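Local coordinates for SusD superfamily protein (Bacteroides thetaiotaomicron, PDB 3MCX), which is of unknown function but, as a SusD-family outer-membrane protein that binds zinc ions, probably takes part in capturing glycans at the cell surface, at residues 131-134 and 135-139; 169-172 and 173-176; 230-233 and 234-238; 242-245 and 246-250; 281-285 and 286-290. All coordinates share one frame; numbering follows the deposited sequence.

Interaction 1 of 5, residues 131-134 and 135-139; sequences LSLF and NLTRL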
loop_
_atom_site.group_PDB
_atom_site.type_symbol
_atom_site.label_atom_id
_atom_site.label_comp_id
_atom_site.label_asym_id
_atom_site.label_seq_id
_atom_site.Cartn_x
_atom_site.Cartn_y
_atom_site.Cartn_z
ATOM N N LEU A 131 4.078 0.708 -11.050
ATOM C CA LEU A 131 3.716 0.761 -9.630
ATOM C C LEU A 131 4.123 2.103 -9.004
ATOM O O LEU A 131 3.360 2.701 -8.240
ATOM C CB LEU A 131 4.401 -0.386 -8.909
ATOM C CG LEU A 131 4.134 -0.549 -7.426
ATOM C CD1 LEU A 131 2.635 -0.606 -7.149
ATOM C CD2 LEU A 131 4.864 -1.840 -6.928
ATOM N N SER A 132 5.312 2.577 -9.377
ATOM C CA SER A 132 5.815 3.833 -8.849
ATOM C C SER A 132 4.921 5.010 -9.279
ATOM O O SER A 132 4.563 5.846 -8.465
ATOM C CB SER A 132 7.269 3.997 -9.219
ATOM O OG SER A 132 8.086 2.997 -8.592
ATOM N N LEU A 133 4.564 5.068 -10.566
ATOM C CA LEU A 133 3.715 6.156 -11.049
ATOM C C LEU A 133 2.351 6.064 -10.344
ATOM O O LEU A 133 1.785 7.097 -9.958
ATOM C CB LEU A 133 3.569 6.084 -12.554
ATOM C CG LEU A 133 2.631 7.138 -13.172
ATOM C CD1 LEU A 133 2.997 8.574 -12.802
ATOM C CD2 LEU A 133 2.536 6.967 -14.714
ATOM N N PHE A 134 1.806 4.857 -10.163
ATOM C CA PHE A 134 0.544 4.661 -9.445
ATOM C C PHE A 134 0.623 5.239 -8.030
ATOM O O PHE A 134 -0.272 5.953 -7.582
ATOM C CB PHE A 134 0.211 3.161 -9.417
ATOM C CG PHE A 134 -1.034 2.794 -8.656
ATOM C CD1 PHE A 134 -2.267 3.243 -9.053
ATOM C CD2 PHE A 134 -0.967 1.949 -7.569
ATOM C CE1 PHE A 134 -3.412 2.848 -8.386
ATOM C CE2 PHE A 134 -2.115 1.572 -6.885
ATOM C CZ PHE A 134 -3.323 2.003 -7.302
ATOM N N ASN A 135 1.700 4.904 -7.318
ATOM C CA ASN A 135 1.907 5.403 -5.957
ATOM C C ASN A 135 1.936 6.914 -5.889
ATOM O O ASN A 135 1.305 7.523 -5.017
ATOM C CB ASN A 135 3.177 4.786 -5.377
ATOM C CG ASN A 135 2.998 3.300 -5.046
ATOM O OD1 ASN A 135 1.917 2.877 -4.612
ATOM N ND2 ASN A 135 4.064 2.511 -5.222
ATOM N N LEU A 136 2.662 7.558 -6.811
ATOM C CA LEU A 136 2.669 9.019 -6.842
ATOM C C LEU A 136 1.273 9.601 -7.132
ATOM O O LEU A 136 0.865 10.584 -6.543
ATOM C CB LEU A 136 3.656 9.538 -7.880
ATOM C CG LEU A 136 5.129 9.394 -7.486
ATOM C CD1 LEU A 136 5.995 9.402 -8.727
ATOM C CD2 LEU A 136 5.524 10.502 -6.516
ATOM N N THR A 137 0.582 8.993 -8.089
ATOM C CA THR A 137 -0.672 9.509 -8.558
ATOM C C THR A 137 -1.713 9.455 -7.432
ATOM O O THR A 137 -2.537 10.359 -7.296
ATOM C CB THR A 137 -1.153 8.760 -9.826
ATOM O OG1 THR A 137 -0.162 8.882 -10.846
ATOM C CG2 THR A 137 -2.482 9.311 -10.319
ATOM N N ARG A 138 -1.702 8.389 -6.652
ATOM C CA ARG A 138 -2.725 8.228 -5.643
ATOM C C ARG A 138 -2.437 9.086 -4.408
ATOM O O ARG A 138 -3.388 9.419 -3.716
ATOM C CB ARG A 138 -2.928 6.737 -5.324
ATOM C CG ARG A 138 -1.839 6.119 -4.579
ATOM C CD ARG A 138 -1.830 4.576 -4.726
ATOM N NE ARG A 138 -3.077 3.856 -4.538
ATOM C CZ ARG A 138 -3.216 2.672 -3.889
ATOM N NH1 ARG A 138 -2.207 2.103 -3.243
ATOM N NH2 ARG A 138 -4.360 2.042 -3.911
ATOM N N LEU A 139 -1.181 9.506 -4.181
ATOM C CA LEU A 139 -0.870 10.448 -3.094
ATOM C C LEU A 139 -1.139 11.880 -3.501
ATOM O O LEU A 139 -1.674 12.652 -2.701
ATOM C CB LEU A 139 0.605 10.338 -2.666
ATOM C CG LEU A 139 0.817 9.488 -1.418
ATOM C CD1 LEU A 139 0.441 7.999 -1.625
ATOM C CD2 LEU A 139 2.267 9.662 -0.919
#

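Interaction 2 of 5, residues 169-172 and 173-176; sequences RSTV and AQCY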
loop_
_atom_site.group_PDB
_atom_site.type_symbol
_atom_site.label_atom_id
_atom_site.label_comp_id
_atom_site.label_asym_id
_atom_site.label_seq_id
_atom_site.Cartn_x
_atom_site.Cartn_y
_atom_site.Cartn_z
ATOM N N ARG A 169 2.385 18.407 -15.073
ATOM C CA ARG A 169 1.608 17.318 -14.507
ATOM C C ARG A 169 0.645 16.816 -15.589
ATOM O O ARG A 169 -0.002 17.601 -16.257
ATOM C CB ARG A 169 0.794 17.803 -13.330
ATOM C CG ARG A 169 1.659 18.293 -12.173
ATOM C CD ARG A 169 0.837 18.962 -11.117
ATOM N NE ARG A 169 -0.017 18.002 -10.429
ATOM C CZ ARG A 169 -0.922 18.301 -9.493
ATOM N NH1 ARG A 169 -1.105 19.553 -9.069
ATOM N NH2 ARG A 169 -1.629 17.335 -8.956
ATOM N N SER A 170 0.601 15.518 -15.764
ATOM C CA SER A 170 -0.414 14.873 -16.613
ATOM C C SER A 170 -1.668 14.725 -15.777
ATOM O O SER A 170 -1.607 14.923 -14.556
ATOM C CB SER A 170 0.112 13.535 -17.139
ATOM O OG SER A 170 1.072 13.735 -18.173
ATOM N N THR A 171 -2.796 14.397 -16.401
ATOM C CA THR A 171 -4.004 14.145 -15.601
ATOM C C THR A 171 -3.918 12.824 -14.878
ATOM O O THR A 171 -3.130 11.938 -15.252
ATOM C CB THR A 171 -5.288 14.157 -16.454
ATOM O OG1 THR A 171 -5.301 12.990 -17.312
ATOM C CG2 THR A 171 -5.421 15.448 -17.275
ATOM N N VAL A 172 -4.745 12.656 -13.847
ATOM C CA VAL A 172 -4.845 11.374 -13.174
ATOM C C VAL A 172 -5.138 10.240 -14.159
ATOM O O VAL A 172 -4.517 9.181 -14.111
ATOM C CB VAL A 172 -5.903 11.452 -12.046
ATOM C CG1 VAL A 172 -6.248 10.083 -11.496
ATOM C CG2 VAL A 172 -5.368 12.390 -10.876
ATOM N N ALA A 173 -6.048 10.468 -15.106
ATOM C CA ALA A 173 -6.368 9.412 -16.083
ATOM C C ALA A 173 -5.159 9.088 -16.982
ATOM O O ALA A 173 -4.922 7.919 -17.278
ATOM C CB ALA A 173 -7.571 9.806 -16.931
ATOM N N GLN A 174 -4.409 10.098 -17.424
ATOM C CA GLN A 174 -3.228 9.864 -18.227
ATOM C C GLN A 174 -2.201 9.049 -17.457
ATOM O O GLN A 174 -1.562 8.134 -17.992
ATOM C CB GLN A 174 -2.641 11.193 -18.672
ATOM C CG GLN A 174 -3.429 11.870 -19.790
ATOM C CD GLN A 174 -2.926 13.262 -20.117
ATOM O OE1 GLN A 174 -2.495 14.001 -19.218
ATOM N NE2 GLN A 174 -2.994 13.638 -21.383
ATOM N N CYS A 175 -2.096 9.339 -16.167
ATOM C CA CYS A 175 -1.195 8.586 -15.306
ATOM C C CYS A 175 -1.641 7.140 -15.186
ATOM O O CYS A 175 -0.837 6.223 -15.346
ATOM C CB CYS A 175 -1.077 9.262 -13.936
ATOM S SG CYS A 175 -0.178 10.824 -13.995
ATOM N N TYR A 176 -2.920 6.916 -14.893
ATOM C CA TYR A 176 -3.411 5.530 -14.821
ATOM C C TYR A 176 -3.228 4.763 -16.147
ATOM O O TYR A 176 -2.909 3.580 -16.145
ATOM C CB TYR A 176 -4.867 5.460 -14.350
ATOM C CG TYR A 176 -5.100 5.419 -12.853
ATOM C CD1 TYR A 176 -5.069 6.563 -12.074
ATOM C CD2 TYR A 176 -5.420 4.230 -12.235
ATOM C CE1 TYR A 176 -5.319 6.515 -10.703
ATOM C CE2 TYR A 176 -5.670 4.171 -10.869
ATOM C CZ TYR A 176 -5.649 5.322 -10.121
ATOM O OH TYR A 176 -5.925 5.246 -8.768
#

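Interaction 3 of 5, residues 230-233 and 234-238; sequences KNNG and GRYQL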
loop_
_atom_site.group_PDB
_atom_site.type_symbol
_atom_site.label_atom_id
_atom_site.label_comp_id
_atom_site.label_asym_id
_atom_site.label_seq_id
_atom_site.Cartn_x
_atom_site.Cartn_y
_atom_site.Cartn_z
ATOM N N LYS A 230 -7.713 -18.275 -9.800
ATOM C CA LYS A 230 -8.032 -19.528 -10.496
ATOM C C LYS A 230 -6.820 -20.247 -11.077
ATOM O O LYS A 230 -6.817 -21.475 -11.171
ATOM C CB LYS A 230 -9.022 -19.275 -11.645
ATOM C CG LYS A 230 -10.435 -18.893 -11.207
ATOM C CD LYS A 230 -11.225 -18.246 -12.351
ATOM C CE LYS A 230 -12.668 -17.916 -11.968
ATOM N NZ LYS A 230 -13.436 -19.094 -11.459
ATOM N N ASN A 231 -5.814 -19.481 -11.503
ATOM C CA ASN A 231 -4.769 -20.046 -12.348
ATOM C C ASN A 231 -3.366 -20.106 -11.781
ATOM O O ASN A 231 -2.449 -20.579 -12.468
ATOM C CB ASN A 231 -4.741 -19.257 -13.662
ATOM C CG ASN A 231 -6.072 -19.294 -14.400
ATOM O OD1 ASN A 231 -6.759 -20.327 -14.428
ATOM N ND2 ASN A 231 -6.445 -18.157 -15.004
ATOM N N ASN A 232 -3.172 -19.692 -10.534
ATOM C CA ASN A 232 -1.804 -19.624 -10.011
ATOM C C ASN A 232 -1.116 -20.992 -9.869
ATOM O O ASN A 232 0.110 -21.053 -9.707
ATOM C CB ASN A 232 -1.749 -18.790 -8.725
ATOM C CG ASN A 232 -2.309 -19.508 -7.529
ATOM O OD1 ASN A 232 -1.665 -20.425 -6.970
ATOM N ND2 ASN A 232 -3.501 -19.074 -7.083
ATOM N N GLY A 233 -1.895 -22.070 -9.916
ATOM C CA GLY A 233 -1.335 -23.419 -9.950
ATOM C C GLY A 233 -0.855 -23.950 -8.603
ATOM O O GLY A 233 0.122 -24.711 -8.550
ATOM N N GLY A 234 -1.554 -23.573 -7.533
ATOM C CA GLY A 234 -1.211 -23.995 -6.182
ATOM C C GLY A 234 0.054 -23.348 -5.648
ATOM O O GLY A 234 0.601 -23.815 -4.665
ATOM N N ARG A 235 0.528 -22.278 -6.280
ATOM C CA ARG A 235 1.749 -21.619 -5.823
ATOM C C ARG A 235 1.509 -20.749 -4.593
ATOM O O ARG A 235 2.455 -20.428 -3.844
ATOM C CB ARG A 235 2.361 -20.782 -6.956
ATOM C CG ARG A 235 2.909 -21.590 -8.110
ATOM C CD ARG A 235 3.454 -20.673 -9.167
ATOM N NE ARG A 235 3.987 -21.367 -10.326
ATOM C CZ ARG A 235 3.374 -21.500 -11.504
ATOM N NH1 ARG A 235 2.132 -21.043 -11.704
ATOM N NH2 ARG A 235 4.002 -22.113 -12.505
ATOM N N TYR A 236 0.247 -20.355 -4.391
ATOM C CA TYR A 236 -0.159 -19.473 -3.284
ATOM C C TYR A 236 -1.420 -20.045 -2.656
ATOM O O TYR A 236 -2.222 -20.692 -3.345
ATOM C CB TYR A 236 -0.438 -18.028 -3.766
ATOM C CG TYR A 236 0.732 -17.467 -4.547
ATOM C CD1 TYR A 236 1.844 -16.985 -3.888
ATOM C CD2 TYR A 236 0.762 -17.505 -5.944
ATOM C CE1 TYR A 236 2.951 -16.528 -4.580
ATOM C CE2 TYR A 236 1.865 -17.026 -6.644
ATOM C CZ TYR A 236 2.953 -16.545 -5.973
ATOM O OH TYR A 236 4.070 -16.109 -6.660
ATOM N N GLN A 237 -1.580 -19.835 -1.349
ATOM C CA GLN A 237 -2.686 -20.404 -0.555
ATOM C C GLN A 237 -3.128 -19.393 0.485
ATOM O O GLN A 237 -2.275 -18.801 1.153
ATOM C CB GLN A 237 -2.221 -21.654 0.235
ATOM C CG GLN A 237 -2.111 -22.947 -0.509
ATOM C CD GLN A 237 -1.820 -24.112 0.425
ATOM O OE1 GLN A 237 -1.875 -23.977 1.664
ATOM N NE2 GLN A 237 -1.507 -25.262 -0.153
ATOM N N LEU A 238 -4.439 -19.224 0.676
ATOM C CA LEU A 238 -4.957 -18.409 1.774
ATOM C C LEU A 238 -4.556 -19.039 3.125
ATOM O O LEU A 238 -4.521 -20.279 3.270
ATOM C CB LEU A 238 -6.496 -18.289 1.682
ATOM C CG LEU A 238 -7.024 -17.442 0.535
ATOM C CD1 LEU A 238 -8.533 -17.563 0.511
ATOM C CD2 LEU A 238 -6.595 -15.965 0.648
HETATM O O HOH W 1 -0.350 -21.662 -13.662
HETATM O O HOH W 2 -4.559 -20.798 -4.695
#

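Interaction 4 of 5, residues 242-245 and 246-250; sequences EEYP and NVWGQ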
loop_
_atom_site.group_PDB
_atom_site.type_symbol
_atom_site.label_atom_id
_atom_site.label_comp_id
_atom_site.label_asym_id
_atom_site.label_seq_id
_atom_site.Cartn_x
_atom_site.Cartn_y
_atom_site.Cartn_z
ATOM N N GLU A 242 -6.022 -21.510 11.751
ATOM C CA GLU A 242 -5.028 -22.094 12.648
ATOM C C GLU A 242 -3.647 -21.467 12.441
ATOM O O GLU A 242 -2.933 -21.212 13.402
ATOM C CB GLU A 242 -4.983 -23.604 12.445
ATOM C CG GLU A 242 -6.237 -24.292 12.940
ATOM C CD GLU A 242 -7.451 -24.320 11.956
ATOM O OE1 GLU A 242 -7.438 -23.802 10.779
ATOM O OE2 GLU A 242 -8.464 -24.928 12.421
ATOM N N GLU A 243 -3.291 -21.207 11.189
ATOM C CA GLU A 243 -1.993 -20.636 10.743
ATOM C C GLU A 243 -1.864 -19.152 11.031
ATOM O O GLU A 243 -0.758 -18.595 11.183
ATOM C CB GLU A 243 -1.828 -20.798 9.197
ATOM C CG GLU A 243 -1.526 -22.227 8.713
ATOM C CD GLU A 243 -1.746 -22.476 7.200
ATOM O OE1 GLU A 243 -2.432 -21.692 6.501
ATOM O OE2 GLU A 243 -1.251 -23.518 6.711
ATOM N N TYR A 244 -3.005 -18.455 10.967
ATOM C CA TYR A 244 -3.008 -17.007 10.849
ATOM C C TYR A 244 -2.174 -16.272 11.893
ATOM O O TYR A 244 -1.480 -15.347 11.541
ATOM C CB TYR A 244 -4.429 -16.457 10.863
ATOM C CG TYR A 244 -4.569 -15.048 10.285
ATOM C CD1 TYR A 244 -4.756 -14.859 8.921
ATOM C CD2 TYR A 244 -4.560 -13.927 11.098
ATOM C CE1 TYR A 244 -4.929 -13.611 8.393
ATOM C CE2 TYR A 244 -4.728 -12.667 10.575
ATOM C CZ TYR A 244 -4.926 -12.492 9.224
ATOM O OH TYR A 244 -5.119 -11.206 8.754
ATOM N N PRO A 245 -2.236 -16.674 13.163
ATOM C CA PRO A 245 -1.436 -15.897 14.138
ATOM C C PRO A 245 0.086 -15.988 13.944
ATOM O O PRO A 245 0.811 -15.048 14.327
ATOM C CB PRO A 245 -1.824 -16.510 15.497
ATOM C CG PRO A 245 -3.150 -17.209 15.237
ATOM C CD PRO A 245 -3.096 -17.687 13.812
ATOM N N ASN A 246 0.545 -17.065 13.302
ATOM C CA ASN A 246 1.961 -17.425 13.238
ATOM C C ASN A 246 2.697 -16.941 11.995
ATOM O O ASN A 246 3.925 -16.964 11.953
ATOM C CB ASN A 246 2.094 -18.952 13.283
ATOM C CG ASN A 246 1.364 -19.580 14.464
ATOM O OD1 ASN A 246 0.725 -20.628 14.312
ATOM N ND2 ASN A 246 1.451 -18.947 15.629
ATOM N N VAL A 247 1.975 -16.541 10.967
ATOM C CA VAL A 247 2.634 -16.160 9.704
ATOM C C VAL A 247 3.332 -14.775 9.755
ATOM O O VAL A 247 4.302 -14.524 9.039
ATOM C CB VAL A 247 1.632 -16.240 8.521
ATOM C CG1 VAL A 247 1.127 -17.701 8.371
ATOM C CG2 VAL A 247 0.491 -15.216 8.655
ATOM N N TRP A 248 2.868 -13.913 10.639
ATOM C CA TRP A 248 3.299 -12.529 10.706
ATOM C C TRP A 248 4.774 -12.449 11.153
ATOM O O TRP A 248 5.189 -13.059 12.140
ATOM C CB TRP A 248 2.333 -11.726 11.601
ATOM C CG TRP A 248 0.961 -11.826 11.047
ATOM C CD1 TRP A 248 -0.012 -12.691 11.446
ATOM C CD2 TRP A 248 0.458 -11.172 9.880
ATOM N NE1 TRP A 248 -1.096 -12.598 10.641
ATOM C CE2 TRP A 248 -0.851 -11.660 9.667
ATOM C CE3 TRP A 248 0.965 -10.198 9.024
ATOM C CZ2 TRP A 248 -1.647 -11.211 8.613
ATOM C CZ3 TRP A 248 0.166 -9.748 7.965
ATOM C CH2 TRP A 248 -1.130 -10.255 7.782
ATOM N N GLY A 249 5.559 -11.731 10.363
ATOM C CA GLY A 249 6.990 -11.636 10.587
ATOM C C GLY A 249 7.831 -12.660 9.882
ATOM O O GLY A 249 9.057 -12.508 9.785
ATOM N N GLN A 250 7.211 -13.759 9.454
ATOM C CA GLN A 250 7.911 -14.828 8.753
ATOM C C GLN A 250 7.984 -14.483 7.262
ATOM O O GLN A 250 7.009 -14.006 6.656
ATOM C CB GLN A 250 7.231 -16.189 8.965
ATOM C CG GLN A 250 7.248 -16.653 10.411
ATOM C CD GLN A 250 8.655 -16.767 10.950
ATOM O OE1 GLN A 250 9.099 -15.957 11.776
ATOM N NE2 GLN A 250 9.382 -17.749 10.460
HETATM O O HOH W 3 3.668 -13.361 14.470
#

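Interaction 5 of 5, residues 281-285 and 286-290; sequences ANEAT and VDWNN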
loop_
_atom_site.group_PDB
_atom_site.type_symbol
_atom_site.label_atom_id
_atom_site.label_comp_id
_atom_site.label_asym_id
_atom_site.label_seq_id
_atom_site.Cartn_x
_atom_site.Cartn_y
_atom_site.Cartn_z
ATOM N N ALA A 281 5.729 -0.154 16.659
ATOM C CA ALA A 281 6.270 -1.040 17.676
ATOM C C ALA A 281 5.713 -0.765 19.057
ATOM O O ALA A 281 5.343 0.366 19.396
ATOM C CB ALA A 281 7.810 -0.920 17.709
ATOM N N ASN A 282 5.682 -1.838 19.820
ATOM C CA ASN A 282 5.225 -1.885 21.209
ATOM C C ASN A 282 6.482 -2.021 22.041
ATOM O O ASN A 282 6.967 -3.124 22.329
ATOM C CB ASN A 282 4.251 -3.046 21.340
ATOM C CG ASN A 282 3.506 -3.085 22.634
ATOM O OD1 ASN A 282 3.757 -2.304 23.565
ATOM N ND2 ASN A 282 2.528 -4.021 22.706
ATOM N N GLU A 283 7.031 -0.862 22.408
ATOM C CA GLU A 283 8.414 -0.774 22.886
ATOM C C GLU A 283 8.500 -0.806 24.403
ATOM O O GLU A 283 7.584 -0.357 25.103
ATOM C CB GLU A 283 9.038 0.546 22.390
ATOM C CG GLU A 283 9.027 0.747 20.888
ATOM C CD GLU A 283 9.242 2.184 20.501
ATOM O OE1 GLU A 283 8.332 3.005 20.730
ATOM O OE2 GLU A 283 10.337 2.485 19.938
ATOM N N ALA A 284 9.607 -1.316 24.949
ATOM C CA ALA A 284 9.801 -1.337 26.382
ATOM C C ALA A 284 10.003 0.063 26.964
ATOM O O ALA A 284 9.742 0.300 28.131
ATOM C CB ALA A 284 10.984 -2.250 26.745
ATOM N N THR A 285 10.505 0.976 26.127
ATOM C CA THR A 285 10.566 2.410 26.450
ATOM C C THR A 285 10.043 3.114 25.200
ATOM O O THR A 285 10.502 2.838 24.083
ATOM C CB THR A 285 12.017 2.874 26.765
ATOM O OG1 THR A 285 12.500 2.199 27.923
ATOM C CG2 THR A 285 12.084 4.397 27.029
ATOM N N VAL A 286 9.055 3.998 25.354
ATOM C CA VAL A 286 8.455 4.678 24.199
ATOM C C VAL A 286 9.549 5.437 23.461
ATOM O O VAL A 286 10.325 6.171 24.104
ATOM C CB VAL A 286 7.359 5.657 24.634
ATOM C CG1 VAL A 286 6.828 6.486 23.449
ATOM C CG2 VAL A 286 6.184 4.917 25.313
ATOM N N ASP A 287 9.656 5.225 22.160
ATOM C CA ASP A 287 10.708 5.890 21.367
ATOM C C ASP A 287 10.221 6.223 19.979
ATOM O O ASP A 287 9.848 7.370 19.729
ATOM C CB ASP A 287 11.991 5.036 21.397
ATOM C CG ASP A 287 13.205 5.788 20.873
ATOM O OD1 ASP A 287 13.045 6.921 20.406
ATOM O OD2 ASP A 287 14.318 5.239 20.921
ATOM N N TRP A 288 10.181 5.242 19.094
ATOM C CA TRP A 288 9.844 5.444 17.709
ATOM C C TRP A 288 8.363 5.380 17.395
ATOM O O TRP A 288 7.948 5.918 16.372
ATOM C CB TRP A 288 10.563 4.426 16.812
ATOM C CG TRP A 288 12.040 4.543 16.874
ATOM C CD1 TRP A 288 12.898 3.860 17.687
ATOM C CD2 TRP A 288 12.848 5.406 16.077
ATOM N NE1 TRP A 288 14.210 4.242 17.434
ATOM C CE2 TRP A 288 14.195 5.195 16.451
ATOM C CE3 TRP A 288 12.560 6.338 15.074
ATOM C CZ2 TRP A 288 15.249 5.900 15.863
ATOM C CZ3 TRP A 288 13.620 7.033 14.481
ATOM C CH2 TRP A 288 14.938 6.791 14.864
ATOM N N ASN A 289 7.560 4.751 18.238
ATOM C CA ASN A 289 6.177 4.514 17.867
ATOM C C ASN A 289 5.407 5.795 17.559
ATOM O O ASN A 289 5.510 6.781 18.291
ATOM C CB ASN A 289 5.449 3.766 19.012
ATOM C CG ASN A 289 3.972 3.626 18.770
ATOM O OD1 ASN A 289 3.236 4.622 18.902
ATOM N ND2 ASN A 289 3.518 2.418 18.415
ATOM N N ASN A 290 4.644 5.763 16.482
ATOM C CA ASN A 290 3.581 6.749 16.327
ATOM C C ASN A 290 2.358 6.261 15.593
ATOM O O ASN A 290 1.678 7.051 14.963
ATOM C CB ASN A 290 4.056 8.087 15.749
ATOM C CG ASN A 290 3.169 9.238 16.214
ATOM O OD1 ASN A 290 2.439 9.070 17.204
ATOM N ND2 ASN A 290 3.234 10.409 15.548
#

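Interaction 1 of 5, residues 131-134 and 135-139
One face of the Phe134 ring is covered by the side chain of Arg138. CD of Arg138 makes a CH-pi contact, 3.9 Å from the ring centroid, and the guanidinium lies over the outer part of the ring, NE of Arg138 3.3 Å from CZ of Phe134. In turn CE2 of the ring sits over the centre of one guanidinium face, with the two planes 31° apart. Arg138 gets there by a bend at chi3 (-48°), which folds its end back along the ring. This is an i to i+4 pairing within a buried part of helix 115-140, in a protein of the SusD family, whose sequence clan is TPR; helix 201-214 also packs on Phe134 through Val211. The charge at the end of Arg138 is met by a salt bridge from NH1 to Glu419 and a cation-pi contact with Tyr422. On another side of the helix, Leu133 O takes two bonds from one residue: Thr137 N at 2.9 Å and Thr137 OG1 at 2.8 Å, the hydroxyl coming from above the carbonyl plane. ND2 of Asn135 lies 3.8 Å from CG of Leu131 and is hydrogen-bonded to the hydroxyls of Tyr40 and Tyr41.

Interaction 2 of 5, residues 169-172 and 173-176
With its chi1 at 70°, Thr171 holds OG1 between its own backbone N and carbonyl carbon, facing the first turn of helix 172-186, and OG1 accepts from Gln174 N at 3.0 Å. Gln174 answers: CG stands anti to the carbonyl carbon (chi1 -75°) and the chain runs out extended, bringing OE1 back to Thr171 N at 2.9 Å. That bond is nearly straight, 167° at the hydrogen, and the donor is slightly tilted from the Gln174 side-chain carbonyl plane. The two reciprocal bonds make a capping box with Thr171 as N-cap. Between them the side chains cross in close contact, OG1 of Thr171 3.3 Å from CG of Gln174, while CB of Ser170 lies 3.4 Å from OE1 of Gln174. Regular helical bonding follows at once, Cys175 N to Thr171 O and Tyr176 N to Val172 O. Val172 and Tyr176 lie side by side, CG1 of Val172 3.8 Å from CD1 of Tyr176, on the flank that meets Thr137 of helix 115-140. Gln174 is exposed, yet its carbonyl oxygen is committed to the cap; the box thus pairs a backbone N-H of the first turn and one just before it with side-chain acceptors, fixing where the helix starts.

Interaction 3 of 5, residues 230-233 and 234-238
Past the end of helix 218-231, Gly233 and Gly234 both adopt positive phi (79° and 71°), turning the chain back so that residues 235 and 236 face Asn232. A CB on Gly234 would run into Gly233 O. The amide oxygen of Asn232 reaches into this turn: OD1 accepts from Tyr236 N at 3.2 Å, the donor well above the carbonyl plane, and more weakly from Arg235 N at 3.0 Å. Its CG sits between backbone N and carbonyl carbon (chi1 75°), which points OD1 at those amides. ND2 donates to Val228 O and to a water that in turn donates to Tyr236 O. CB of Asn232 meets the edge of the Tyr236 ring, 4.0 Å from CD2. Arg235, extended from CG to NE, closes the other side, its NH1 bonded to Asn232 O at 2.8 Å and to a water that also holds Asn231 O. With a leucine here the guanidinium is gone, and Asn232 O and the Glu193 carboxylate, salt-bridged to NH2, would probably be left without their mate. Around the turn, Trp202 of helix 201-214 packs on Asn232 and Arg235, and Leu356 of helix 356-370 on Tyr236.

Interaction 4 of 5, residues 242-245 and 246-250
Trp248 turns the edge of its indole toward the face of Tyr244, a T-shaped pair in the loop between helix 218-231 and strand 256-260, with the phenol and the five-membered ring 5.0 Å apart between centroids and their planes at 67°. NE1 of Trp248 stands over one face of the tyrosine toward its rim, 3.6 Å from CE2 of Tyr244, and CZ2 of Trp248 comes as near to CZ of Tyr244. The phenol presents its face to the indole edge because CG of Tyr244 is anti to the backbone N (chi1 -160°), swinging the ring forward along the chain. Val247 CG2 covers part of one face of the indole. The backbone around the pair holds it: residues 242-245 have helical backbone angles, and Glu243 O accepts from Asn246 N at 2.9 Å, with a weak, longer bond from Val247 N. Trp248 itself sits in a type II beta turn, Val247 to Gln250, followed there by Gly249 with positive phi. Farther out, Arg355 of strand 351-355 touches both aromatic residues, and the Tyr244 hydroxyl is hydrogen-bonded to Glu413. A water donates to Trp248 O at 2.8 Å and, weakly, to Pro245 O, linking the two carbonyls.

Interaction 5 of 5, residues 281-285 and 286-290
Glu283 points its CB across the loop toward residues 287-289, and its carboxylate collects three consecutive backbone amides. From CB the chain leaves with CG anti to the carbonyl carbon (chi1 -57°) and stays extended through chi2, carrying CD to 3.5 Å from both Asp287 N and Trp288 N. At the end the two oxygens divide the work. OE1 accepts from Asp287 N at 3.0 Å and from Asn289 N at 3.1 Å, these donors approaching from opposite faces of the carboxylate plane. OE2 uses its syn lone pair for Trp288 N at 2.9 Å, a bond of 166° at the hydrogen, and also lies 3.4 Å from Asp287 CB and near the edge of the indole at CD1. Three N-H groups converging on one carboxylate are likely to stabilise its negative charge, and they hold it against rotation. An alanine at Glu283 would probably leave those three amides without their common acceptor and let the 286-289 bend relax. A second tie closes the loop's neck, where Asn289 ND2 donates to Ala281 O at 2.9 Å; the same nitrogen also bonds Leu291 O. This surface loop joins helix 276-279 to strand 292-293: Met278 of that helix packs on Glu283 and Trp288, and Tyr334 of strand 334-335 lies against Asn289.

In the fold
Interaction 1 is the buried core contact of the set, and interaction 2, partly buried, leans on it: helices 115-140 and 172-186 pack together where Thr137 OG1 meets Cys175 CB at 3.2 Å. Interactions 4 and 5 lie nearer the surface, in loops on the opposite side of the chain's centre from interaction 2. Interaction 3, also partly buried, joins interaction 4 along one connection between helix 218-231 and strand 256-260, touching it loosely. Chemistry follows place: a CH-pi contact and helical bonds near the C-terminal end of helix 115-140 in 1, side-chain caps or turn closures at the helix ends in 2 and 3, an aromatic pair in 4, and a carboxylate gripping backbone amides in 5.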